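VP4 protein (Tellina virus 1, PDB 3P06) is the serine protease part of a viral polyprotein, which it probably cleaves into its products, caught here as an acyl-enzyme with its own C-terminus. Local coordinates at residues A99-S102 and W103-A106. Numbering follows the deposited sequence.
Sequences AFNS and WEAA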
loop_
_atom_site.group_PDB
_atom_site.type_symbol
_atom_site.label_atom_id
_atom_site.label_comp_id
_atom_site.label_asym_id
_atom_site.label_seq_id
_atom_site.Cartn_x
_atom_site.Cartn_y
_atom_site.Cartn_z
ATOM N N ALA A 99 7.947 2.712 -6.594
ATOM C CA ALA A 99 9.352 2.757 -6.158
ATOM C C ALA A 99 9.453 2.615 -4.666
ATOM O O ALA A 99 8.540 3.006 -3.957
ATOM C CB ALA A 99 10.024 4.095 -6.614
ATOM N N PHE A 100 10.575 2.031 -4.203
ATOM C CA PHE A 100 10.971 1.940 -2.787
ATOM C C PHE A 100 10.158 0.891 -2.032
ATOM O O PHE A 100 9.503 0.068 -2.657
ATOM C CB PHE A 100 10.954 3.321 -2.144
ATOM C CG PHE A 100 11.468 4.444 -3.071
ATOM C CD1 PHE A 100 12.364 4.176 -4.119
ATOM C CD2 PHE A 100 11.048 5.743 -2.894
ATOM C CE1 PHE A 100 12.829 5.225 -5.000
ATOM C CE2 PHE A 100 11.498 6.789 -3.724
ATOM C CZ PHE A 100 12.387 6.534 -4.793
ATOM N N ASN A 101 10.198 0.887 -0.710
ATOM C CA ASN A 101 9.787 -0.297 0.005
ATOM C C ASN A 101 8.778 0.008 1.112
ATOM O O ASN A 101 8.448 -0.861 1.928
ATOM C CB ASN A 101 11.033 -1.044 0.550
ATOM C CG ASN A 101 11.719 -1.872 -0.529
ATOM O OD1 ASN A 101 12.376 -1.305 -1.390
ATOM N ND2 ASN A 101 11.534 -3.237 -0.522
ATOM N N SER A 102 8.276 1.239 1.131
ATOM C CA SER A 102 7.292 1.628 2.127
ATOM C C SER A 102 5.856 0.986 1.984
ATOM O O SER A 102 4.982 1.235 2.817
ATOM C CB SER A 102 7.203 3.141 2.111
ATOM O OG SER A 102 6.472 3.514 0.910
ATOM N N TRP A 103 5.640 0.162 0.953
ATOM C CA TRP A 103 4.400 -0.622 0.703
ATOM C C TRP A 103 4.449 -1.942 1.508
ATOM O O TRP A 103 3.451 -2.656 1.615
ATOM C CB TRP A 103 4.275 -0.971 -0.802
ATOM C CG TRP A 103 5.531 -1.627 -1.341
ATOM C CD1 TRP A 103 6.597 -1.008 -1.946
ATOM C CD2 TRP A 103 5.843 -3.014 -1.294
ATOM N NE1 TRP A 103 7.539 -1.930 -2.281
ATOM C CE2 TRP A 103 7.113 -3.172 -1.865
ATOM C CE3 TRP A 103 5.157 -4.159 -0.798
ATOM C CZ2 TRP A 103 7.749 -4.455 -1.986
ATOM C CZ3 TRP A 103 5.784 -5.441 -0.910
ATOM C CH2 TRP A 103 7.086 -5.566 -1.460
ATOM N N GLU A 104 5.607 -2.267 2.082
ATOM C CA GLU A 104 5.769 -3.617 2.695
ATOM C C GLU A 104 4.923 -3.856 3.933
ATOM O O GLU A 104 4.469 -4.977 4.132
ATOM C CB GLU A 104 7.242 -3.882 3.059
ATOM C CG GLU A 104 8.143 -3.870 1.833
ATOM C CD GLU A 104 9.621 -4.174 2.185
ATOM O OE1 GLU A 104 10.052 -3.836 3.332
ATOM O OE2 GLU A 104 10.353 -4.752 1.306
ATOM N N ALA A 105 4.803 -2.870 4.828
ATOM C CA ALA A 105 3.939 -3.049 5.995
ATOM C C ALA A 105 2.476 -3.327 5.560
ATOM O O ALA A 105 1.859 -4.228 6.103
ATOM C CB ALA A 105 4.006 -1.854 6.953
ATOM N N ALA A 106 1.948 -2.600 4.566
ATOM C CA ALA A 106 0.599 -2.855 4.058
ATOM C C ALA A 106 0.452 -4.297 3.447
ATOM O O ALA A 106 -0.539 -5.000 3.681
ATOM C CB ALA A 106 0.212 -1.787 2.978
HETATM O O HOH W 1 2.745 -0.084 3.677
#
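The indole of Trp103 carries Asn101 O and Glu104 CG over one face, both displaced toward the rim, while Phe100 O lies at its edge near the ring plane, an example of how a tied turn can place a nucleophile near a helix start. That edge contact is a weak hydrogen bond, NE1 of Trp103 standing 2.8 Å from Phe100 O at a bent 126°. With CG of Trp103 between its own backbone N and carbonyl carbon (chi1 52°), the indole turns back toward the preceding loop; it also touches Leu12 and Ile55. A type I turn from Asn101 to Glu104, largely buried, is closed by Glu104 N bonding to Asn101 O at 3.2 Å. It leaves Ser102, the predicted nucleophile, partly exposed, its OG esterified to C of Ala194 near Lys141. One water joins Ser102 O to Ala106 N in the helix's first turn. Asn101 ND2 gives a nearly straight bond of 2.7 Å to Glu104 OE2, in the amide plane but meeting the carboxylate from above. Asn63 N donates to Asn101 OD1 and Val127 N to Glu104 OE1, which should limit rotation. These donors would favour a charged Glu104, whereas nearby Glu66 would raise its pKa; the two acids may share a proton.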